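Local coordinates for TRAP dicarboxylate transporter-DctP subunit (PDB 4N6D), which probably serves as the periplasmic solute-binding component of a TRAP transporter, capturing an organic acid, perhaps a dicarboxylate, for delivery to the membrane subunits, at residues A[36-39]-A[40-44]; A[66-69]-A[70-74]; A[160-163]-A[164-167]; A[309-312]-A[313-317]. One frame throughout, in Å; residues are numbered along the deposited sequence.

Contact 1. Residues A[36-39]-A[40-44]; sequences NFPP and AKTFP
The carbonyl oxygen P39 O is gripped twice by T42. The hydroxyl T42 OG1 donates to P39 O over 2.8 Å, and it lies in the carbonyl plane. The amide T42 N also donates to P39 O, at 3.1 Å, but from above that plane. The T42 N to P39 O hydrogen bond closes a type I beta turn from P39 to T42, and the side-chain bond doubles it. The chi1 of T42, 67°, sets OG1 between its own backbone N and carbonyl carbon, facing back across the turn. The same torsion lays the methyl CG2 alongside the P39 ring, 4.0 Å from P39 CD. P38 packs against the hydroxyl oxygen, with P38 CB 3.4 Å from T42 OG1. Its ring also meets the ring of P44, where P38 CG lies 3.9 Å from P44 CB.

At the start of the loop, N36 reaches across to the first turn of the helix. N36 ND2 donates to P44 O over 3.0 Å. This bond is bent, 133° at the hydrogen, and the donor stands above the carbonyl plane. Q47 NE2 shares P44 O as an acceptor. N36, P38 and P44 are buried, and N36 and P44 rest on C92 of strand 90-94, while A40 and K41 are exposed. This is a proline-rich beta-alpha connection containing a type I turn, and it carries the chain from strand 30-35 into helix 43-58 in the periplasmic binding protein fold.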
ATOM      1  N   ASN A  36       5.517 -10.422  10.729  1.00  9.43           N
ATOM      2  CA  ASN A  36       5.548  -9.495   9.610  1.00  7.94           C
ATOM      3  C   ASN A  36       6.434 -10.069   8.516  1.00 13.95           C
ATOM      4  O   ASN A  36       7.554 -10.472   8.788  1.00 15.73           O
ATOM      5  CB  ASN A  36       6.065  -8.143  10.097  1.00 10.15           C
ATOM      6  CG  ASN A  36       5.345  -6.988   9.473  1.00  9.37           C
ATOM      7  OD1 ASN A  36       4.995  -7.028   8.288  1.00 12.51           O
ATOM      8  ND2 ASN A  36       5.115  -5.942  10.265  1.00  7.69           N
ATOM      9  N   PHE A  37       5.943 -10.123   7.286  1.00 11.92           N
ATOM     10  CA  PHE A  37       6.640 -10.864   6.248  1.00  9.86           C
ATOM     11  C   PHE A  37       7.857 -10.142   5.592  1.00 10.82           C
ATOM     12  O   PHE A  37       8.855 -10.797   5.254  1.00 13.76           O
ATOM     13  CB  PHE A  37       5.655 -11.349   5.179  1.00 10.97           C
ATOM     14  CG  PHE A  37       5.070 -10.251   4.353  1.00 12.30           C
ATOM     15  CD1 PHE A  37       5.760  -9.744   3.250  1.00  9.88           C
ATOM     16  CD2 PHE A  37       3.838  -9.706   4.679  1.00 14.08           C
ATOM     17  CE1 PHE A  37       5.222  -8.714   2.495  1.00 15.71           C
ATOM     18  CE2 PHE A  37       3.299  -8.669   3.935  1.00 14.49           C
ATOM     19  CZ  PHE A  37       3.998  -8.173   2.839  1.00 19.12           C
ATOM     20  N   PRO A  38       7.782  -8.814   5.420  1.00 11.57           N
ATOM     21  CA  PRO A  38       8.860  -8.140   4.695  1.00 10.03           C
ATOM     22  C   PRO A  38      10.064  -7.851   5.587  1.00 10.44           C
ATOM     23  O   PRO A  38       9.984  -8.040   6.806  1.00 12.67           O
ATOM     24  CB  PRO A  38       8.214  -6.824   4.257  1.00 16.07           C
ATOM     25  CG  PRO A  38       7.260  -6.511   5.334  1.00 10.64           C
ATOM     26  CD  PRO A  38       6.741  -7.859   5.863  1.00 10.30           C
ATOM     27  N   PRO A  39      11.184  -7.425   4.991  1.00 12.89           N
ATOM     28  CA  PRO A  39      12.374  -7.108   5.788  1.00 13.76           C
ATOM     29  C   PRO A  39      12.167  -5.986   6.811  1.00 13.52           C
ATOM     30  O   PRO A  39      11.335  -5.099   6.615  1.00 14.09           O
ATOM     31  CB  PRO A  39      13.386  -6.659   4.738  1.00 17.05           C
ATOM     32  CG  PRO A  39      12.942  -7.317   3.478  1.00 16.82           C
ATOM     33  CD  PRO A  39      11.449  -7.314   3.546  1.00 16.46           C
ATOM     34  N   ALA A  40      12.947  -6.032   7.885  1.00 15.31           N
ATOM     35  CA  ALA A  40      12.861  -5.050   8.976  1.00 14.74           C
ATOM     36  C   ALA A  40      12.877  -3.583   8.542  1.00 18.84           C
ATOM     37  O   ALA A  40      12.179  -2.748   9.124  1.00 17.35           O
ATOM     38  CB  ALA A  40      13.990  -5.293   9.979  1.00 15.27           C
ATOM     39  N   LYS A  41      13.671  -3.250   7.536  1.00 17.40           N
ATOM     40  CA  LYS A  41      13.811  -1.833   7.165  1.00 19.37           C
ATOM     41  C   LYS A  41      12.592  -1.241   6.466  1.00 18.80           C
ATOM     42  O   LYS A  41      12.478  -0.014   6.335  1.00 17.76           O
ATOM     43  CB  LYS A  41      15.049  -1.631   6.275  1.00 20.79           C
ATOM     44  CG  LYS A  41      16.362  -1.693   7.032  1.00 33.63           C
ATOM     45  CD  LYS A  41      17.564  -1.635   6.085  1.00 37.16           C
ATOM     46  CE  LYS A  41      18.781  -2.360   6.653  1.00 41.30           C
ATOM     47  NZ  LYS A  41      19.925  -2.370   5.684  1.00 38.39           N
ATOM     48  N   THR A  42      11.684  -2.096   6.000  1.00 16.14           N
ATOM     49  CA  THR A  42      10.569  -1.644   5.172  1.00 12.76           C
ATOM     50  C   THR A  42       9.405  -1.115   6.013  1.00 12.53           C
ATOM     51  O   THR A  42       9.258  -1.451   7.195  1.00 11.00           O
ATOM     52  CB  THR A  42      10.064  -2.765   4.247  1.00 15.54           C
ATOM     53  OG1 THR A  42       9.475  -3.812   5.022  1.00 14.26           O
ATOM     54  CG2 THR A  42      11.215  -3.335   3.410  1.00 16.75           C
ATOM     55  N   PHE A  43       8.552  -0.304   5.398  1.00 10.85           N
ATOM     56  CA  PHE A  43       7.543   0.415   6.158  1.00 11.14           C
ATOM     57  C   PHE A  43       6.558  -0.447   6.983  1.00 10.59           C
ATOM     58  O   PHE A  43       6.187  -0.046   8.081  1.00 11.40           O
ATOM     59  CB  PHE A  43       6.827   1.488   5.306  1.00 10.20           C
ATOM     60  CG  PHE A  43       5.693   0.970   4.462  1.00 11.35           C
ATOM     61  CD1 PHE A  43       5.925   0.480   3.186  1.00 17.36           C
ATOM     62  CD2 PHE A  43       4.388   1.014   4.932  1.00 15.93           C
ATOM     63  CE1 PHE A  43       4.872   0.005   2.409  1.00 19.01           C
ATOM     64  CE2 PHE A  43       3.339   0.569   4.143  1.00 15.80           C
ATOM     65  CZ  PHE A  43       3.587   0.050   2.899  1.00 16.37           C
ATOM     66  N   PRO A  44       6.166  -1.652   6.502  1.00 10.22           N
ATOM     67  CA  PRO A  44       5.235  -2.426   7.336  1.00  9.28           C
ATOM     68  C   PRO A  44       5.885  -2.856   8.655  1.00 11.21           C
ATOM     69  O   PRO A  44       5.209  -3.006   9.675  1.00 10.34           O
ATOM     70  CB  PRO A  44       4.926  -3.653   6.466  1.00 10.49           C
ATOM     71  CG  PRO A  44       5.196  -3.163   5.047  1.00  9.67           C
ATOM     72  CD  PRO A  44       6.410  -2.316   5.211  1.00 11.42           C
TER

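Contact 2. Residues A[66-69]-A[70-74]; sequences QTYP and GSTLL
Y68 and L73 form the tight part of this contact. L73 CB sits 3.7 Å from Y68 CG, at the root of the ring. L73 CD2 lies over one ring face as a CH-pi contact, 4.0 Å from the ring centroid and 20° off the normal. The chi1 of L73, 179°, holds CG anti to the backbone N and helps put CD2 over the face near CD1 and CE1. T72 approaches differently: its OG1 comes to the ring edge, in the ring plane, and lies 3.3 Å from Y68 CB.

The other side is looser and more polar, with G70 and T72 exposed on the turn. P69 to T72 make a type I' beta turn, with G70 and S71 both at positive phi. T72 OG1 may donate to P69 O, 3.1 Å away. Water 1 bridges the backbone on either side of the turn. It donates to Y68 O at 2.7 Å and to L74 O, and it accepts from L73 N. S71 OG is hydrogen-bonded to F37 O. Within this turn, then, apolar packing on the tyrosine ring is joined by one water that satisfies three backbone groups.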
ATOM      1  N   GLN A  66       6.588  -8.982  21.144  1.00 10.88           N
ATOM      2  CA  GLN A  66       7.776  -9.465  20.455  1.00  9.87           C
ATOM      3  C   GLN A  66       7.517  -9.424  18.962  1.00 13.65           C
ATOM      4  O   GLN A  66       6.532  -9.982  18.487  1.00 10.07           O
ATOM      5  CB  GLN A  66       8.095 -10.918  20.802  1.00 12.70           C
ATOM      6  CG  GLN A  66       8.584 -11.124  22.200  1.00 22.62           C
ATOM      7  CD  GLN A  66       7.471 -10.938  23.189  1.00 24.12           C
ATOM      8  OE1 GLN A  66       7.540 -10.070  24.063  1.00 20.95           O
ATOM      9  NE2 GLN A  66       6.430 -11.757  23.064  1.00 24.14           N
ATOM     10  N   THR A  67       8.415  -8.771  18.233  1.00 10.67           N
ATOM     11  CA  THR A  67       8.262  -8.624  16.796  1.00  9.76           C
ATOM     12  C   THR A  67       9.127  -9.603  16.007  1.00 10.94           C
ATOM     13  O   THR A  67      10.254  -9.947  16.394  1.00 13.12           O
ATOM     14  CB  THR A  67       8.562  -7.196  16.358  1.00  9.22           C
ATOM     15  OG1 THR A  67       9.928  -6.877  16.634  1.00 12.49           O
ATOM     16  CG2 THR A  67       7.644  -6.204  17.067  1.00 10.39           C
ATOM     17  N   TYR A  68       8.584 -10.029  14.870  1.00  9.77           N
ATOM     18  CA  TYR A  68       9.239 -10.979  14.003  1.00 12.18           C
ATOM     19  C   TYR A  68       9.207 -10.485  12.556  1.00 11.79           C
ATOM     20  O   TYR A  68       8.435 -10.990  11.745  1.00 11.36           O
ATOM     21  CB  TYR A  68       8.529 -12.326  14.115  1.00 12.53           C
ATOM     22  CG  TYR A  68       8.651 -12.965  15.480  1.00 11.45           C
ATOM     23  CD1 TYR A  68       7.799 -12.624  16.507  1.00 10.11           C
ATOM     24  CD2 TYR A  68       9.626 -13.914  15.726  1.00 11.20           C
ATOM     25  CE1 TYR A  68       7.897 -13.212  17.757  1.00 11.86           C
ATOM     26  CE2 TYR A  68       9.740 -14.507  16.949  1.00 10.88           C
ATOM     27  CZ  TYR A  68       8.875 -14.162  17.969  1.00  9.73           C
ATOM     28  OH  TYR A  68       9.031 -14.766  19.192  1.00 10.76           O
ATOM     29  N   PRO A  69      10.049  -9.491  12.237  1.00 12.56           N
ATOM     30  CA  PRO A  69      10.193  -9.017  10.862  1.00 13.19           C
ATOM     31  C   PRO A  69      10.817 -10.087   9.977  1.00 11.78           C
ATOM     32  O   PRO A  69      11.407 -11.059  10.461  1.00 15.47           O
ATOM     33  CB  PRO A  69      11.163  -7.846  11.002  1.00 13.59           C
ATOM     34  CG  PRO A  69      12.004  -8.225  12.181  1.00 12.87           C
ATOM     35  CD  PRO A  69      11.040  -8.855  13.133  1.00 13.63           C
ATOM     36  N   GLY A  70      10.687  -9.912   8.672  1.00 11.00           N
ATOM     37  CA  GLY A  70      11.388 -10.754   7.735  1.00 10.67           C
ATOM     38  C   GLY A  70      11.015 -12.225   7.783  1.00 14.49           C
ATOM     39  O   GLY A  70      11.848 -13.103   7.540  1.00 14.58           O
ATOM     40  N   SER A  71       9.745 -12.487   8.082  1.00 12.78           N
ATOM     41  CA  SER A  71       9.179 -13.813   7.918  1.00  8.52           C
ATOM     42  C   SER A  71       9.806 -14.823   8.873  1.00 11.53           C
ATOM     43  O   SER A  71       9.848 -16.028   8.592  1.00 15.00           O
ATOM     44  CB  SER A  71       9.328 -14.284   6.467  1.00 12.14           C
ATOM     45  OG  SER A  71       8.500 -13.530   5.592  1.00 12.68           O
ATOM     46  N   THR A  72      10.256 -14.335  10.021  1.00  9.80           N
ATOM     47  CA  THR A  72      10.908 -15.214  10.998  1.00 14.77           C
ATOM     48  C   THR A  72       9.943 -16.028  11.853  1.00 17.96           C
ATOM     49  O   THR A  72      10.349 -16.985  12.494  1.00 25.11           O
ATOM     50  CB  THR A  72      11.851 -14.472  11.929  1.00 11.45           C
ATOM     51  OG1 THR A  72      11.197 -13.362  12.559  1.00 18.64           O
ATOM     52  CG2 THR A  72      13.097 -13.999  11.147  1.00 15.62           C
ATOM     53  N   LEU A  73       8.674 -15.649  11.876  1.00  9.43           N
ATOM     54  CA  LEU A  73       7.665 -16.472  12.543  1.00 10.17           C
ATOM     55  C   LEU A  73       6.643 -16.949  11.514  1.00 10.92           C
ATOM     56  O   LEU A  73       6.480 -18.142  11.320  1.00 12.16           O
ATOM     57  CB  LEU A  73       6.999 -15.678  13.657  1.00  9.17           C
ATOM     58  CG  LEU A  73       5.895 -16.343  14.477  1.00 10.44           C
ATOM     59  CD1 LEU A  73       6.357 -17.649  15.063  1.00 15.58           C
ATOM     60  CD2 LEU A  73       5.394 -15.366  15.581  1.00 11.94           C
ATOM     61  N   LEU A  74       5.952 -16.012  10.866  1.00 10.14           N
ATOM     62  CA  LEU A  74       5.086 -16.322   9.731  1.00  8.42           C
ATOM     63  C   LEU A  74       5.510 -15.467   8.540  1.00  8.69           C
ATOM     64  O   LEU A  74       5.985 -14.347   8.704  1.00 11.19           O
ATOM     65  CB  LEU A  74       3.616 -16.039  10.051  1.00  8.49           C
ATOM     66  CG  LEU A  74       2.991 -16.730  11.250  1.00 11.62           C
ATOM     67  CD1 LEU A  74       1.587 -16.207  11.507  1.00 10.37           C
ATOM     68  CD2 LEU A  74       2.970 -18.205  11.009  1.00 14.25           C
TER
HETATM   69  O   HOH W   1       7.252 -13.300  11.042  1.00 10.06           O

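Contact 3. Residues A[160-163]-A[164-167]; sequences NLDD and LKGL
L161 and L164 have nearly the same torsions, with chi1 of -78° and -79°. Each CG is anti to its carbonyl carbon, and the two chains run out on one side of the turn. They meet obliquely at their branches, L161 CD2 to L164 CD1, at 4.1 Å. L161 also touches A299 and I300 of helix 294-317. The chi1 of K165, -58°, places its CG 3.3 Å from D162 O, and the bend at chi2 carries CD and CE past L161 O.

Two backbone bonds cross the contact. L164 N donates to L161 O and K165 N to D162 O, both at 3.1 Å and both from above the carbonyl plane. Ahead of them N160 and D163 bond to each other in both directions. D163 N donates to N160 OD1 at 2.9 Å, an Asx motif. N160 N donates to D163 OD2 at 3.3 Å, from above the carboxylate plane. D163 OD2 has a second donor in R159 N. Water 2 donates to both D162 O and K165 O, joining the turn to the type II turn from L164 to L167. The result is a helix-like turn with i to i+3 bonds: side chains accept from N160 N, D163 N and, through D296 OD2, L161 N, while L164 is buried against V158 and L182.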
ATOM      1  N   ASN A 160       4.927  11.474 -22.120  1.00 16.72           N
ATOM      2  CA  ASN A 160       3.577  11.278 -22.634  1.00 13.90           C
ATOM      3  C   ASN A 160       3.316   9.811 -22.924  1.00 19.95           C
ATOM      4  O   ASN A 160       4.189   8.952 -22.746  1.00 15.37           O
ATOM      5  CB  ASN A 160       3.377  12.104 -23.903  1.00 16.67           C
ATOM      6  CG  ASN A 160       4.408  11.783 -24.967  1.00 25.98           C
ATOM      7  OD1 ASN A 160       4.698  10.613 -25.225  1.00 15.58           O
ATOM      8  ND2 ASN A 160       4.984  12.817 -25.572  1.00 26.75           N
ATOM      9  N   LEU A 161       2.103   9.511 -23.361  1.00 16.70           N
ATOM     10  CA  LEU A 161       1.744   8.120 -23.573  1.00 15.81           C
ATOM     11  C   LEU A 161       2.473   7.478 -24.732  1.00 17.66           C
ATOM     12  O   LEU A 161       2.674   6.265 -24.740  1.00 15.63           O
ATOM     13  CB  LEU A 161       0.242   8.001 -23.795  1.00 24.12           C
ATOM     14  CG  LEU A 161      -0.565   8.084 -22.518  1.00 20.49           C
ATOM     15  CD1 LEU A 161      -2.035   8.031 -22.893  1.00 17.93           C
ATOM     16  CD2 LEU A 161      -0.218   6.961 -21.546  1.00 23.97           C
ATOM     17  N   ASP A 162       2.858   8.273 -25.723  1.00 17.82           N
ATOM     18  CA  ASP A 162       3.585   7.724 -26.850  1.00 13.77           C
ATOM     19  C   ASP A 162       4.927   7.169 -26.377  1.00 19.12           C
ATOM     20  O   ASP A 162       5.402   6.169 -26.899  1.00 15.58           O
ATOM     21  CB  ASP A 162       3.767   8.770 -27.946  1.00 20.65           C
ATOM     22  CG  ASP A 162       4.392   8.200 -29.210  1.00 28.71           C
ATOM     23  OD1 ASP A 162       3.766   7.324 -29.849  1.00 27.03           O
ATOM     24  OD2 ASP A 162       5.503   8.647 -29.573  1.00 30.98           O
ATOM     25  N   ASP A 163       5.503   7.799 -25.359  1.00 17.47           N
ATOM     26  CA  ASP A 163       6.793   7.361 -24.815  1.00 16.50           C
ATOM     27  C   ASP A 163       6.714   5.975 -24.151  1.00 16.88           C
ATOM     28  O   ASP A 163       7.746   5.319 -23.987  1.00 18.15           O
ATOM     29  CB  ASP A 163       7.316   8.371 -23.798  1.00 13.82           C
ATOM     30  CG  ASP A 163       7.730   9.677 -24.424  1.00 18.14           C
ATOM     31  OD1 ASP A 163       8.142   9.688 -25.607  1.00 19.49           O
ATOM     32  OD2 ASP A 163       7.661  10.712 -23.716  1.00 18.53           O
ATOM     33  N   LEU A 164       5.513   5.535 -23.781  1.00 14.72           N
ATOM     34  CA  LEU A 164       5.324   4.215 -23.168  1.00 14.49           C
ATOM     35  C   LEU A 164       5.172   3.092 -24.187  1.00 17.14           C
ATOM     36  O   LEU A 164       5.288   1.923 -23.828  1.00 19.73           O
ATOM     37  CB  LEU A 164       4.098   4.189 -22.250  1.00 20.99           C
ATOM     38  CG  LEU A 164       4.280   4.791 -20.864  1.00 21.66           C
ATOM     39  CD1 LEU A 164       2.975   4.776 -20.130  1.00 15.82           C
ATOM     40  CD2 LEU A 164       5.350   4.047 -20.061  1.00 19.09           C
ATOM     41  N   LYS A 165       4.918   3.434 -25.449  1.00 19.58           N
ATOM     42  CA  LYS A 165       4.633   2.414 -26.446  1.00 23.37           C
ATOM     43  C   LYS A 165       5.815   1.495 -26.604  1.00 21.51           C
ATOM     44  O   LYS A 165       6.901   1.923 -26.982  1.00 23.89           O
ATOM     45  CB  LYS A 165       4.296   3.026 -27.807  1.00 29.11           C
ATOM     46  CG  LYS A 165       3.102   3.979 -27.799  1.00 38.84           C
ATOM     47  CD  LYS A 165       1.816   3.320 -27.327  1.00 38.54           C
ATOM     48  CE  LYS A 165       0.613   4.209 -27.631  1.00 39.75           C
ATOM     49  NZ  LYS A 165      -0.615   3.721 -26.968  1.00 47.81           N
ATOM     50  N   GLY A 166       5.604   0.221 -26.308  1.00 19.94           N
ATOM     51  CA  GLY A 166       6.641  -0.777 -26.484  1.00 22.02           C
ATOM     52  C   GLY A 166       7.749  -0.698 -25.455  1.00 19.48           C
ATOM     53  O   GLY A 166       8.759  -1.389 -25.583  1.00 19.97           O
ATOM     54  N   LEU A 167       7.560   0.113 -24.417  1.00 17.90           N
ATOM     55  CA  LEU A 167       8.610   0.309 -23.417  1.00 16.77           C
ATOM     56  C   LEU A 167       8.623  -0.843 -22.425  1.00 19.06           C
ATOM     57  O   LEU A 167       7.608  -1.119 -21.794  1.00 16.08           O
ATOM     58  CB  LEU A 167       8.401   1.609 -22.653  1.00 14.03           C
ATOM     59  CG  LEU A 167       9.579   2.013 -21.765  1.00 15.77           C
ATOM     60  CD1 LEU A 167      10.773   2.416 -22.599  1.00 19.90           C
ATOM     61  CD2 LEU A 167       9.169   3.155 -20.862  1.00 17.09           C
TER
HETATM   62  O   HOH W   2       7.568   4.629 -27.938  1.00 37.41           O

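Contact 4. Residues A[309-312]-A[313-317]; sequences EDWK and EKAAA
D310 and K314 form a salt bridge one helical turn apart. K314 NZ donates to D310 OD2 over 2.8 Å, using the syn lone pair of that oxygen. D310 CG is anti to its backbone N (chi1 174°), which carries the carboxylate along the helix toward the lysine. K314 is extended beyond CG and crosses D310, with K314 CE 3.3 Å from D310 OD1. K312 NZ and E309 OE2 add a weak bond at 3.1 Å, and the placing of this second pair is less sure.

Alongside runs the regular i to i+4 bonding of the helix backbone. A315 N to W311 O is the shortest of the set at 2.8 Å. The donors E313 N, K314 N and A316 N bond to E309 O, D310 O and K312 O.

The packing lies on another side. A315 CB sits over the six-membered ring of W311 as a CH-pi contact, 4.1 Å from the centroid and 11° off the normal. W311 also touches V325 and L326 of helix 322-337, and its NE1 is hydrogen-bonded to S106 OG. The chemistry implies an amphipathic helix: the D310-K314 salt bridge on a more exposed face, and a buried indole that ties it to the next helix and to the loop at S106.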
ATOM      1  N   GLU A 309     -14.158  -2.402 -13.611  1.00  9.84           N
ATOM      2  CA  GLU A 309     -15.336  -3.213 -13.937  1.00 11.22           C
ATOM      3  C   GLU A 309     -15.160  -4.675 -13.498  1.00  9.19           C
ATOM      4  O   GLU A 309     -16.114  -5.275 -13.003  1.00 10.65           O
ATOM      5  CB  GLU A 309     -15.653  -3.117 -15.426  1.00 13.39           C
ATOM      6  CG  GLU A 309     -15.908  -1.681 -15.902  1.00 11.72           C
ATOM      7  CD  GLU A 309     -17.094  -0.997 -15.230  1.00 19.22           C
ATOM      8  OE1 GLU A 309     -17.987  -1.703 -14.750  1.00 17.71           O
ATOM      9  OE2 GLU A 309     -17.113   0.262 -15.164  1.00 23.54           O
ATOM     10  N   ASP A 310     -13.950  -5.224 -13.656  1.00  8.50           N
ATOM     11  CA  ASP A 310     -13.619  -6.567 -13.174  1.00  8.21           C
ATOM     12  C   ASP A 310     -13.811  -6.633 -11.677  1.00  7.92           C
ATOM     13  O   ASP A 310     -14.416  -7.568 -11.145  1.00  8.14           O
ATOM     14  CB  ASP A 310     -12.172  -6.900 -13.536  1.00  8.12           C
ATOM     15  CG  ASP A 310     -11.693  -8.213 -12.948  1.00 13.96           C
ATOM     16  OD1 ASP A 310     -12.314  -9.271 -13.212  1.00 14.32           O
ATOM     17  OD2 ASP A 310     -10.683  -8.181 -12.222  1.00 13.23           O
ATOM     18  N   TRP A 311     -13.306  -5.629 -10.971  1.00  8.26           N
ATOM     19  CA  TRP A 311     -13.425  -5.646  -9.520  1.00  7.60           C
ATOM     20  C   TRP A 311     -14.891  -5.611  -9.093  1.00  7.67           C
ATOM     21  O   TRP A 311     -15.300  -6.330  -8.181  1.00  8.71           O
ATOM     22  CB  TRP A 311     -12.633  -4.483  -8.873  1.00  7.58           C
ATOM     23  CG  TRP A 311     -12.840  -4.469  -7.391  1.00  7.37           C
ATOM     24  CD1 TRP A 311     -12.127  -5.165  -6.457  1.00  7.57           C
ATOM     25  CD2 TRP A 311     -13.862  -3.780  -6.682  1.00  7.46           C
ATOM     26  NE1 TRP A 311     -12.647  -4.945  -5.212  1.00  8.28           N
ATOM     27  CE2 TRP A 311     -13.710  -4.088  -5.317  1.00  7.21           C
ATOM     28  CE3 TRP A 311     -14.882  -2.911  -7.067  1.00  8.63           C
ATOM     29  CZ2 TRP A 311     -14.557  -3.577  -4.340  1.00  7.25           C
ATOM     30  CZ3 TRP A 311     -15.717  -2.396  -6.097  1.00  7.78           C
ATOM     31  CH2 TRP A 311     -15.554  -2.728  -4.749  1.00  8.74           C
ATOM     32  N   LYS A 312     -15.678  -4.770  -9.752  1.00  8.04           N
ATOM     33  CA  LYS A 312     -17.108  -4.688  -9.439  1.00  8.14           C
ATOM     34  C   LYS A 312     -17.827  -6.016  -9.642  1.00 11.00           C
ATOM     35  O   LYS A 312     -18.700  -6.353  -8.860  1.00 10.14           O
ATOM     36  CB  LYS A 312     -17.774  -3.597 -10.273  1.00  9.73           C
ATOM     37  CG  LYS A 312     -17.436  -2.169  -9.859  1.00 11.66           C
ATOM     38  CD  LYS A 312     -18.346  -1.162 -10.580  1.00 16.32           C
ATOM     39  CE  LYS A 312     -18.160  -1.172 -12.056  1.00 22.39           C
ATOM     40  NZ  LYS A 312     -18.958  -0.066 -12.661  1.00 13.95           N
ATOM     41  N   GLU A 313     -17.509  -6.751 -10.699  1.00  8.95           N
ATOM     42  CA  GLU A 313     -18.134  -8.069 -10.902  1.00 10.94           C
ATOM     43  C   GLU A 313     -17.721  -9.042  -9.819  1.00  8.66           C
ATOM     44  O   GLU A 313     -18.531  -9.853  -9.342  1.00  9.66           O
ATOM     45  CB  GLU A 313     -17.781  -8.650 -12.262  1.00 13.98           C
ATOM     46  CG  GLU A 313     -18.344  -7.850 -13.413  1.00 19.92           C
ATOM     47  CD  GLU A 313     -19.383  -8.613 -14.199  1.00 31.48           C
ATOM     48  OE1 GLU A 313     -19.066  -9.714 -14.681  1.00 29.99           O
ATOM     49  OE2 GLU A 313     -20.505  -8.099 -14.357  1.00 38.70           O
ATOM     50  N   LYS A 314     -16.456  -8.983  -9.435  1.00  7.65           N
ATOM     51  CA  LYS A 314     -15.957  -9.824  -8.344  1.00  7.31           C
ATOM     52  C   LYS A 314     -16.627  -9.508  -7.018  1.00  8.05           C
ATOM     53  O   LYS A 314     -16.933 -10.416  -6.238  1.00  7.88           O
ATOM     54  CB  LYS A 314     -14.440  -9.682  -8.246  1.00  8.18           C
ATOM     55  CG  LYS A 314     -13.695 -10.490  -9.305  1.00  7.46           C
ATOM     56  CD  LYS A 314     -12.240 -10.058  -9.511  1.00  9.86           C
ATOM     57  CE  LYS A 314     -11.537 -11.025 -10.469  1.00  9.80           C
ATOM     58  NZ  LYS A 314     -10.166 -10.596 -10.844  1.00 10.39           N
ATOM     59  N   ALA A 315     -16.849  -8.227  -6.759  1.00  7.57           N
ATOM     60  CA  ALA A 315     -17.501  -7.790  -5.547  1.00  8.73           C
ATOM     61  C   ALA A 315     -18.937  -8.281  -5.529  1.00 12.67           C
ATOM     62  O   ALA A 315     -19.379  -8.839  -4.540  1.00  8.09           O
ATOM     63  CB  ALA A 315     -17.464  -6.282  -5.474  1.00  8.81           C
ATOM     64  N   ALA A 316     -19.642  -8.098  -6.643  1.00  9.08           N
ATOM     65  CA  ALA A 316     -21.028  -8.537  -6.766  1.00  8.87           C
ATOM     66  C   ALA A 316     -21.163 -10.036  -6.505  1.00  8.42           C
ATOM     67  O   ALA A 316     -22.125 -10.497  -5.863  1.00 12.84           O
ATOM     68  CB  ALA A 316     -21.575  -8.186  -8.138  1.00 13.70           C
ATOM     69  N   ALA A 317     -20.215 -10.805  -7.010  1.00  8.64           N
ATOM     70  CA  ALA A 317     -20.235 -12.256  -6.806  1.00  9.44           C
ATOM     71  C   ALA A 317     -20.099 -12.649  -5.346  1.00 14.98           C
ATOM     72  O   ALA A 317     -20.507 -13.741  -4.959  1.00 14.64           O
ATOM     73  CB  ALA A 317     -19.165 -12.929  -7.632  1.00 10.68           C
TER

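Contacts 1 and 2 belong together. Their centres lie 9 Å apart, and they touch through a probable hydrogen bond from G70 N to P38 O and through packing of A40 on P69. Contact 1 follows strand 30-35 and leads into helix 43-58; contact 2 begins on the end of strand 63-68. Contacts 1 and 4 are partly buried, the latter through W311 and A315, whereas contacts 2 and 3 lie at the surface. Contacts 3 and 4, with centres about 30 Å apart, share helix 294-317: contact 4 lies on it, and contact 3 packs against its start. Prolines and a threonine shape contact 1, a tyrosine-leucine CH-pi contact marks contact 2, an Asx motif contact 3, and a salt bridge contact 4. Water bridges backbone groups in contacts 2 and 3.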